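Local coordinates for protein putative esterase (Bacteroides intestinalis DSM 17393, PDB 5VOL) that probably hydrolyses the ester bonds that join ferulic acid to arabinoxylan, as a family 1 carbohydrate esterase, and binds calcium, at residues V13-F18 against E121-V126; R26-F31 against L117-K122; V46-H51 against T110-E115. All coordinates share one frame; numbering follows the deposited sequence.

Interaction 1 (V13-F18 against E121-V126); sequences VTDTLF and EKKYRV
Lys123 leaves its helix with CG anti to the backbone N (chi1 177°) and every later torsion extended, and this straight reach brings its ammonium group up to the carboxylate of Asp15. The two side chains cross at about a right angle and approach through their charged ends: Lys123 NZ lies 3.9 Å from Asp15 OD2, a long salt bridge better read as electrostatic attraction than as a close ion pair. The carboxylate divides its work. While OD2 faces the lysine, Asp15 OD1 accepts the backbone N-H of Thr16, with 2.7 Å from Thr16 N to OD1, met on the anti side and 26° out of the carboxylate plane, a bond that limits the turning of the group. On the helix side, CG of Lys123 rests over the centre of the Tyr124 ring, 3.7 Å above its plane, and NZ has a further partner in Tyr119 OH. With an alanine at position 15, the lysine ammonium would probably lose its carboxylate mate, keeping Tyr119 OH, and the Thr16 N-H its side-chain acceptor. The contact lies at the surface, where the last turn of helix 108-123 comes over strand 11-19, an outer strand of the sheet within the chain; Asp15 pairs through its backbone with Tyr28 on strand 24-32, and Tyr124, the first residue to depart from helical geometry, packs against Val30 and Leu32 of that same strand.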
loop_
_atom_site.group_PDB
_atom_site.type_symbol
_atom_site.label_atom_id
_atom_site.label_comp_id
_atom_site.label_asym_id
_atom_site.label_seq_id
_atom_site.Cartn_x
_atom_site.Cartn_y
_atom_site.Cartn_z
ATOM N N VAL C 13 7.701 22.039 -18.422
ATOM C CA VAL C 13 8.253 22.867 -19.489
ATOM C C VAL C 13 9.477 22.170 -20.063
ATOM O O VAL C 13 10.273 21.606 -19.318
ATOM C CB VAL C 13 8.617 24.276 -18.974
ATOM C CG1 VAL C 13 9.458 25.030 -20.007
ATOM C CG2 VAL C 13 7.356 25.059 -18.657
ATOM N N THR C 14 9.609 22.187 -21.388
ATOM C CA THR C 14 10.802 21.645 -22.030
ATOM C C THR C 14 11.573 22.777 -22.720
ATOM O O THR C 14 11.004 23.542 -23.490
ATOM C CB THR C 14 10.444 20.539 -23.040
ATOM O OG1 THR C 14 10.020 19.365 -22.328
ATOM C CG2 THR C 14 11.650 20.177 -23.907
ATOM N N ASP C 15 12.862 22.891 -22.423
ATOM C CA ASP C 15 13.685 23.926 -23.034
ATOM C C ASP C 15 15.072 23.359 -23.333
ATOM O O ASP C 15 15.310 22.152 -23.170
ATOM C CB ASP C 15 13.773 25.150 -22.112
ATOM C CG ASP C 15 13.928 26.458 -22.879
ATOM O OD1 ASP C 15 14.441 26.437 -24.017
ATOM O OD2 ASP C 15 13.523 27.506 -22.340
ATOM N N THR C 16 15.987 24.221 -23.778
ATOM C CA THR C 16 17.355 23.785 -24.049
ATOM C C THR C 16 18.365 24.790 -23.526
ATOM O O THR C 16 18.115 25.989 -23.513
ATOM C CB THR C 16 17.622 23.573 -25.563
ATOM O OG1 THR C 16 17.670 24.841 -26.221
ATOM C CG2 THR C 16 16.534 22.736 -26.190
ATOM N N LEU C 17 19.502 24.270 -23.082
ATOM C CA LEU C 17 20.652 25.070 -22.700
ATOM C C LEU C 17 21.822 24.717 -23.618
ATOM O O LEU C 17 22.091 23.538 -23.853
ATOM C CB LEU C 17 21.019 24.802 -21.245
ATOM C CG LEU C 17 22.324 25.418 -20.771
ATOM C CD1 LEU C 17 22.246 26.942 -20.833
ATOM C CD2 LEU C 17 22.653 24.940 -19.375
ATOM N N PHE C 18 22.520 25.709 -24.157
ATOM C CA PHE C 18 23.700 25.368 -24.950
ATOM C C PHE C 18 24.919 25.163 -24.062
ATOM O O PHE C 18 25.274 26.031 -23.282
ATOM C CB PHE C 18 24.020 26.430 -26.000
ATOM C CG PHE C 18 25.240 26.091 -26.813
ATOM C CD1 PHE C 18 25.156 25.170 -27.843
ATOM C CD2 PHE C 18 26.478 26.643 -26.505
ATOM C CE1 PHE C 18 26.282 24.828 -28.588
ATOM C CE2 PHE C 18 27.604 26.306 -27.242
ATOM C CZ PHE C 18 27.502 25.393 -28.289
ATOM N N GLU C 121 19.157 26.493 -11.365
ATOM C CA GLU C 121 18.811 26.900 -10.009
ATOM C C GLU C 121 18.620 28.400 -9.889
ATOM O O GLU C 121 17.926 28.861 -8.989
ATOM C CB GLU C 121 19.855 26.393 -9.026
ATOM C CG GLU C 121 19.785 24.882 -8.929
ATOM C CD GLU C 121 20.635 24.304 -7.837
ATOM O OE1 GLU C 121 21.251 25.073 -7.063
ATOM O OE2 GLU C 121 20.678 23.062 -7.748
ATOM N N LYS C 122 19.202 29.152 -10.822
ATOM C CA LYS C 122 18.925 30.577 -10.938
ATOM C C LYS C 122 17.613 30.834 -11.679
ATOM O O LYS C 122 16.771 31.600 -11.226
ATOM C CB LYS C 122 20.080 31.290 -11.656
ATOM C CG LYS C 122 19.785 32.734 -12.028
ATOM C CD LYS C 122 21.016 33.397 -12.665
ATOM C CE LYS C 122 20.706 34.805 -13.158
ATOM N NZ LYS C 122 21.896 35.451 -13.809
ATOM N N LYS C 123 17.426 30.176 -12.814
ATOM C CA LYS C 123 16.260 30.443 -13.644
ATOM C C LYS C 123 14.957 30.030 -12.969
ATOM O O LYS C 123 13.933 30.693 -13.125
ATOM C CB LYS C 123 16.390 29.723 -14.983
ATOM C CG LYS C 123 15.192 29.890 -15.892
ATOM C CD LYS C 123 15.594 29.638 -17.338
ATOM C CE LYS C 123 14.473 30.001 -18.300
ATOM N NZ LYS C 123 14.945 29.956 -19.701
ATOM N N TYR C 124 14.989 28.928 -12.230
ATOM C CA TYR C 124 13.750 28.385 -11.664
ATOM C C TYR C 124 13.703 28.545 -10.148
ATOM O O TYR C 124 12.984 27.814 -9.456
ATOM C CB TYR C 124 13.577 26.915 -12.094
ATOM C CG TYR C 124 13.490 26.784 -13.596
ATOM C CD1 TYR C 124 12.373 27.247 -14.283
ATOM C CD2 TYR C 124 14.538 26.246 -14.336
ATOM C CE1 TYR C 124 12.290 27.166 -15.651
ATOM C CE2 TYR C 124 14.466 26.165 -15.717
ATOM C CZ TYR C 124 13.336 26.621 -16.369
ATOM O OH TYR C 124 13.235 26.532 -17.744
ATOM N N ARG C 125 14.461 29.520 -9.647
ATOM C CA ARG C 125 14.366 29.989 -8.259
ATOM C C ARG C 125 14.513 28.887 -7.211
ATOM O O ARG C 125 13.665 28.727 -6.327
ATOM C CB ARG C 125 13.039 30.722 -8.046
ATOM C CG ARG C 125 12.586 31.519 -9.255
ATOM C CD ARG C 125 11.646 32.638 -8.870
ATOM N NE ARG C 125 10.501 32.164 -8.105
ATOM C CZ ARG C 125 9.275 32.019 -8.596
ATOM N NH1 ARG C 125 9.020 32.303 -9.863
ATOM N NH2 ARG C 125 8.298 31.591 -7.807
ATOM N N VAL C 126 15.597 28.133 -7.322
ATOM C CA VAL C 126 15.914 27.080 -6.374
ATOM C C VAL C 126 16.652 27.685 -5.183
ATOM O O VAL C 126 17.452 28.597 -5.357
ATOM C CB VAL C 126 16.760 25.979 -7.041
ATOM C CG1 VAL C 126 17.441 25.105 -6.015
ATOM C CG2 VAL C 126 15.893 25.153 -8.015
#

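Interaction 2 (R26-F31 against L117-K122); sequences RAYTVF and LPYIEK
Tyr28 reaches from strand 24-32 to meet Ile120 and Tyr119 of helix 108-123, a strand-to-helix packing contact of the alpha/beta-hydrolase fold. From CB, which points toward the helix, a chi1 of 66° sets CG between the backbone N and the carbonyl carbon and carries the ring in between these two residues. Along one side of the ring, CD2 and CE2 lie beneath the terminal methyl of Ile120, with Tyr28 CE2 3.8 Å from Ile120 CD1. That methyl stands over the ring face, 4.0 Å from the centroid and 18° off the normal, a well-formed CH-pi contact, and the two side chains run antiparallel alongside each other. Along the other side, Tyr28 CE1 touches CE1 of Tyr119 at 3.8 Å; the two tyrosine rings meet obliquely, their planes at 75°, with the CZ of Tyr28 in the plane of the Tyr119 ring at its edge. At the tip, Tyr28 OH and Tyr119 OH are hydrogen-bonded at 2.9 Å, and the proton may sit on either oxygen. Tyr28 OH is also bonded to Tyr124 OH, its stronger partner. The chemistry is mixed: apolar atoms press over one face and at the edge, while the phenol oxygen of buried Tyr28 is gripped by two other hydroxyls, a short polar chain that continues through Tyr119 to the Lys123 ammonium and is likely to fix the ring's tilt.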
loop_
_atom_site.group_PDB
_atom_site.type_symbol
_atom_site.label_atom_id
_atom_site.label_comp_id
_atom_site.label_asym_id
_atom_site.label_seq_id
_atom_site.Cartn_x
_atom_site.Cartn_y
_atom_site.Cartn_z
ATOM N N ARG C 26 21.666 21.142 -25.067
ATOM C CA ARG C 26 21.179 20.109 -24.166
ATOM C C ARG C 26 19.740 20.417 -23.778
ATOM O O ARG C 26 19.462 21.428 -23.121
ATOM C CB ARG C 26 22.072 20.008 -22.929
ATOM C CG ARG C 26 23.407 19.300 -23.168
ATOM C CD ARG C 26 23.214 17.800 -23.359
ATOM N NE ARG C 26 23.151 17.405 -24.763
ATOM C CZ ARG C 26 22.932 16.163 -25.182
ATOM N NH1 ARG C 26 22.711 15.187 -24.302
ATOM N NH2 ARG C 26 22.920 15.894 -26.485
ATOM N N ALA C 27 18.821 19.567 -24.214
ATOM C CA ALA C 27 17.428 19.727 -23.841
ATOM C C ALA C 27 17.225 19.300 -22.385
ATOM O O ALA C 27 17.975 18.488 -21.841
ATOM C CB ALA C 27 16.522 18.922 -24.764
ATOM N N TYR C 28 16.198 19.853 -21.764
ATOM C CA TYR C 28 15.820 19.441 -20.420
ATOM C C TYR C 28 14.326 19.643 -20.251
ATOM O O TYR C 28 13.708 20.408 -20.990
ATOM C CB TYR C 28 16.596 20.232 -19.367
ATOM C CG TYR C 28 16.253 21.708 -19.349
ATOM C CD1 TYR C 28 16.974 22.619 -20.111
ATOM C CD2 TYR C 28 15.219 22.197 -18.554
ATOM C CE1 TYR C 28 16.667 23.967 -20.102
ATOM C CE2 TYR C 28 14.911 23.541 -18.535
ATOM C CZ TYR C 28 15.639 24.422 -19.309
ATOM O OH TYR C 28 15.327 25.763 -19.288
ATOM N N THR C 29 13.752 18.941 -19.278
ATOM C CA THR C 29 12.330 19.039 -18.991
ATOM C C THR C 29 12.187 19.319 -17.504
ATOM O O THR C 29 12.780 18.631 -16.678
ATOM C CB THR C 29 11.577 17.739 -19.369
ATOM O OG1 THR C 29 11.786 17.449 -20.756
ATOM C CG2 THR C 29 10.078 17.865 -19.101
ATOM N N VAL C 30 11.425 20.341 -17.156
ATOM C CA VAL C 30 11.349 20.735 -15.757
ATOM C C VAL C 30 9.893 20.794 -15.316
ATOM O O VAL C 30 9.020 21.210 -16.085
ATOM C CB VAL C 30 12.035 22.108 -15.525
ATOM C CG1 VAL C 30 11.446 23.166 -16.442
ATOM C CG2 VAL C 30 11.908 22.538 -14.070
ATOM N N PHE C 31 9.635 20.332 -14.094
ATOM C CA PHE C 31 8.331 20.512 -13.462
ATOM C C PHE C 31 8.317 21.802 -12.641
ATOM O O PHE C 31 9.182 21.999 -11.807
ATOM C CB PHE C 31 7.995 19.318 -12.553
ATOM C CG PHE C 31 6.846 19.575 -11.606
ATOM C CD1 PHE C 31 5.535 19.305 -11.989
ATOM C CD2 PHE C 31 7.075 20.097 -10.337
ATOM C CE1 PHE C 31 4.470 19.545 -11.114
ATOM C CE2 PHE C 31 6.015 20.342 -9.450
ATOM C CZ PHE C 31 4.714 20.068 -9.844
ATOM N N LEU C 117 23.521 22.997 -13.584
ATOM C CA LEU C 117 22.994 23.251 -12.239
ATOM C C LEU C 117 22.898 24.753 -11.916
ATOM O O LEU C 117 21.857 25.219 -11.462
ATOM C CB LEU C 117 23.843 22.515 -11.201
ATOM C CG LEU C 117 23.326 22.486 -9.764
ATOM C CD1 LEU C 117 23.695 21.180 -9.099
ATOM C CD2 LEU C 117 23.899 23.665 -8.975
ATOM N N PRO C 118 23.969 25.534 -12.175
ATOM C CA PRO C 118 23.835 26.972 -11.897
ATOM C C PRO C 118 22.742 27.653 -12.717
ATOM O O PRO C 118 22.027 28.502 -12.189
ATOM C CB PRO C 118 25.220 27.526 -12.257
ATOM C CG PRO C 118 26.140 26.387 -12.022
ATOM C CD PRO C 118 25.364 25.155 -12.451
ATOM N N TYR C 119 22.612 27.289 -13.984
ATOM C CA TYR C 119 21.606 27.890 -14.853
ATOM C C TYR C 119 20.184 27.555 -14.391
ATOM O O TYR C 119 19.315 28.426 -14.354
ATOM C CB TYR C 119 21.813 27.418 -16.293
ATOM C CG TYR C 119 20.608 27.556 -17.209
ATOM C CD1 TYR C 119 19.729 26.509 -17.368
ATOM C CD2 TYR C 119 20.380 28.717 -17.945
ATOM C CE1 TYR C 119 18.642 26.600 -18.207
ATOM C CE2 TYR C 119 19.278 28.817 -18.809
ATOM C CZ TYR C 119 18.416 27.743 -18.920
ATOM O OH TYR C 119 17.309 27.771 -19.752
ATOM N N ILE C 120 19.952 26.286 -14.068
ATOM C CA ILE C 120 18.639 25.829 -13.634
ATOM C C ILE C 120 18.237 26.494 -12.321
ATOM O O ILE C 120 17.119 27.002 -12.177
ATOM C CB ILE C 120 18.608 24.282 -13.449
ATOM C CG1 ILE C 120 18.616 23.571 -14.795
ATOM C CG2 ILE C 120 17.386 23.840 -12.639
ATOM C CD1 ILE C 120 17.419 23.869 -15.669
ATOM N N GLU C 121 19.157 26.493 -11.365
ATOM C CA GLU C 121 18.811 26.900 -10.009
ATOM C C GLU C 121 18.620 28.400 -9.889
ATOM O O GLU C 121 17.926 28.861 -8.989
ATOM C CB GLU C 121 19.855 26.393 -9.026
ATOM C CG GLU C 121 19.785 24.882 -8.929
ATOM C CD GLU C 121 20.635 24.304 -7.837
ATOM O OE1 GLU C 121 21.251 25.073 -7.063
ATOM O OE2 GLU C 121 20.678 23.062 -7.748
ATOM N N LYS C 122 19.202 29.152 -10.822
ATOM C CA LYS C 122 18.925 30.577 -10.938
ATOM C C LYS C 122 17.613 30.834 -11.679
ATOM O O LYS C 122 16.771 31.600 -11.226
ATOM C CB LYS C 122 20.080 31.290 -11.656
ATOM C CG LYS C 122 19.785 32.734 -12.028
ATOM C CD LYS C 122 21.016 33.397 -12.665
ATOM C CE LYS C 122 20.706 34.805 -13.158
ATOM N NZ LYS C 122 21.896 35.451 -13.809
#

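Interaction 3 (V46-H51 against T110-E115); sequences VLYLLH and TFFYTE
Tyr48 and Phe112 join a central strand of the alpha/beta-hydrolase sheet to helix 108-123, which packs on it, and they do so through an edge-to-face aromatic pair. Conformation sets the meeting. The tyrosine ring leaves strand 46-50 with CG anti to the carbonyl carbon and beside the backbone N (chi1 -66°), whereas Phe112 extends from the helix with CG anti to the backbone N (chi1 -176°), which carries its ring outward to the sheet. The rings then lie with centroids 5.3 Å apart and planes at 67°, the edge of Phe112 turned to the face of Tyr48. Phe112 CZ does the touching: it stands 3.7 Å above the tyrosine plane, toward the rim, nearest Tyr48 CD1 at 3.8 Å. On the opposite face Val46 CG2 lies 3.9 Å from the plane, so the tyrosine ring is held between a methyl of its own strand and a phenyl from the helix. Beyond the ring, Tyr48 OH is hydrogen-bonded to Glu121 OE2, one helix residue thus meeting its face and another its polar tip. Phe112 CD1 also sits over the centre of the Tyr113 ring, while Tyr148 of helix 140-151 meets the Phe112 ring. The helix widens into a pi-type turn at 112-115, within which Thr114 folds back: Thr114 N and Thr114 OG1 reach Thr110 O from opposite faces of the carbonyl plane, OG1 at 2.7 Å.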
loop_
_atom_site.group_PDB
_atom_site.type_symbol
_atom_site.label_atom_id
_atom_site.label_comp_id
_atom_site.label_asym_id
_atom_site.label_seq_id
_atom_site.Cartn_x
_atom_site.Cartn_y
_atom_site.Cartn_z
ATOM N N VAL C 46 14.961 21.462 -4.893
ATOM C CA VAL C 46 15.031 20.873 -6.217
ATOM C C VAL C 46 15.382 19.397 -6.139
ATOM O O VAL C 46 16.186 18.964 -5.302
ATOM C CB VAL C 46 16.059 21.604 -7.132
ATOM C CG1 VAL C 46 17.468 21.438 -6.596
ATOM C CG2 VAL C 46 15.965 21.067 -8.561
ATOM N N LEU C 47 14.729 18.630 -7.006
ATOM C CA LEU C 47 15.068 17.239 -7.233
ATOM C C LEU C 47 15.558 17.073 -8.678
ATOM O O LEU C 47 14.823 17.366 -9.627
ATOM C CB LEU C 47 13.856 16.321 -6.984
ATOM C CG LEU C 47 14.050 14.853 -7.385
ATOM C CD1 LEU C 47 15.099 14.196 -6.503
ATOM C CD2 LEU C 47 12.717 14.079 -7.296
ATOM N N TYR C 48 16.791 16.602 -8.841
ATOM C CA TYR C 48 17.271 16.200 -10.162
ATOM C C TYR C 48 16.825 14.763 -10.399
ATOM O O TYR C 48 17.156 13.862 -9.643
ATOM C CB TYR C 48 18.798 16.374 -10.266
ATOM C CG TYR C 48 19.154 17.841 -10.192
ATOM C CD1 TYR C 48 19.122 18.636 -11.336
ATOM C CD2 TYR C 48 19.455 18.448 -8.974
ATOM C CE1 TYR C 48 19.401 19.994 -11.273
ATOM C CE2 TYR C 48 19.731 19.799 -8.901
ATOM C CZ TYR C 48 19.712 20.564 -10.055
ATOM O OH TYR C 48 19.977 21.913 -9.988
ATOM N N LEU C 49 16.029 14.560 -11.433
ATOM C CA LEU C 49 15.456 13.243 -11.683
ATOM C C LEU C 49 15.922 12.710 -13.049
ATOM O O LEU C 49 15.462 13.165 -14.091
ATOM C CB LEU C 49 13.932 13.324 -11.619
ATOM C CG LEU C 49 13.103 12.043 -11.783
ATOM C CD1 LEU C 49 13.441 11.048 -10.681
ATOM C CD2 LEU C 49 11.630 12.404 -11.715
ATOM N N LEU C 50 16.797 11.717 -13.019
ATOM C CA LEU C 50 17.549 11.296 -14.208
ATOM C C LEU C 50 16.934 10.100 -14.943
ATOM O O LEU C 50 16.422 9.159 -14.309
ATOM C CB LEU C 50 18.993 10.963 -13.802
ATOM C CG LEU C 50 19.740 11.998 -12.954
ATOM C CD1 LEU C 50 21.184 11.549 -12.690
ATOM C CD2 LEU C 50 19.727 13.402 -13.592
ATOM N N HIS C 51 16.998 10.132 -16.280
ATOM C CA HIS C 51 16.445 9.047 -17.096
ATOM C C HIS C 51 17.447 7.921 -17.316
ATOM O O HIS C 51 18.611 8.027 -16.927
ATOM C CB HIS C 51 15.956 9.565 -18.453
ATOM C CG HIS C 51 17.045 10.104 -19.328
ATOM N ND1 HIS C 51 18.000 9.297 -19.915
ATOM C CD2 HIS C 51 17.331 11.369 -19.725
ATOM C CE1 HIS C 51 18.828 10.042 -20.625
ATOM N NE2 HIS C 51 18.439 11.302 -20.537
ATOM N N THR C 110 30.955 17.634 -15.922
ATOM C CA THR C 110 31.439 19.002 -15.864
ATOM C C THR C 110 30.351 19.934 -16.380
ATOM O O THR C 110 30.145 21.019 -15.838
ATOM C CB THR C 110 32.750 19.188 -16.695
ATOM O OG1 THR C 110 33.792 18.397 -16.115
ATOM C CG2 THR C 110 33.169 20.641 -16.707
ATOM N N PHE C 111 29.639 19.496 -17.418
ATOM C CA PHE C 111 28.487 20.248 -17.912
ATOM C C PHE C 111 27.424 20.371 -16.807
ATOM O O PHE C 111 26.850 21.439 -16.588
ATOM C CB PHE C 111 27.880 19.576 -19.148
ATOM C CG PHE C 111 26.391 19.808 -19.299
ATOM C CD1 PHE C 111 25.903 21.046 -19.679
ATOM C CD2 PHE C 111 25.488 18.785 -19.046
ATOM C CE1 PHE C 111 24.545 21.262 -19.812
ATOM C CE2 PHE C 111 24.134 18.980 -19.193
ATOM C CZ PHE C 111 23.651 20.222 -19.562
ATOM N N PHE C 112 27.158 19.260 -16.127
ATOM C CA PHE C 112 26.098 19.227 -15.112
ATOM C C PHE C 112 26.375 20.240 -13.995
ATOM O O PHE C 112 25.529 21.070 -13.664
ATOM C CB PHE C 112 25.959 17.821 -14.526
ATOM C CG PHE C 112 24.823 17.693 -13.545
ATOM C CD1 PHE C 112 25.017 17.985 -12.203
ATOM C CD2 PHE C 112 23.562 17.311 -13.976
ATOM C CE1 PHE C 112 23.961 17.877 -11.284
ATOM C CE2 PHE C 112 22.496 17.204 -13.075
ATOM C CZ PHE C 112 22.698 17.490 -11.729
ATOM N N TYR C 113 27.573 20.179 -13.432
ATOM C CA TYR C 113 27.925 20.997 -12.266
ATOM C C TYR C 113 28.379 22.425 -12.538
ATOM O O TYR C 113 28.230 23.279 -11.656
ATOM C CB TYR C 113 29.012 20.297 -11.457
ATOM C CG TYR C 113 28.425 19.124 -10.746
ATOM C CD1 TYR C 113 27.641 19.305 -9.605
ATOM C CD2 TYR C 113 28.589 17.844 -11.239
ATOM C CE1 TYR C 113 27.059 18.225 -8.961
ATOM C CE2 TYR C 113 28.012 16.762 -10.605
ATOM C CZ TYR C 113 27.249 16.960 -9.468
ATOM O OH TYR C 113 26.680 15.877 -8.847
ATOM N N THR C 114 28.933 22.706 -13.721
ATOM C CA THR C 114 29.447 24.065 -13.940
ATOM C C THR C 114 28.550 24.863 -14.862
ATOM O O THR C 114 28.663 26.082 -14.918
ATOM C CB THR C 114 30.883 24.076 -14.526
ATOM O OG1 THR C 114 30.853 23.574 -15.863
ATOM C CG2 THR C 114 31.831 23.218 -13.682
ATOM N N GLU C 115 27.665 24.187 -15.593
ATOM C CA GLU C 115 26.766 24.883 -16.521
ATOM C C GLU C 115 25.277 24.640 -16.210
ATOM O O GLU C 115 24.494 25.585 -16.058
ATOM C CB GLU C 115 27.048 24.461 -17.964
ATOM C CG GLU C 115 28.409 24.892 -18.517
ATOM C CD GLU C 115 28.596 24.470 -19.968
ATOM O OE1 GLU C 115 28.298 23.301 -20.301
ATOM O OE2 GLU C 115 29.029 25.313 -20.785
#

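In the fold
From the N terminus the chain runs along strand 11-19, turns back as strand 24-32 and continues to strand 46-50; all three belong to the one mixed sheet, and helix 108-123 comes later to cover them. Interaction 3 closes the innermost loop, from strand 46-50 to the first half of that helix, and is nested in both of the others. Interactions 1 and 2 start on successive strands, neighbours in the sheet, and close on the same, overlapping stretch at the helix end, where they share Glu121 and Lys122. One helix thus ties an outer strand, its neighbour and a central strand of the sheet together.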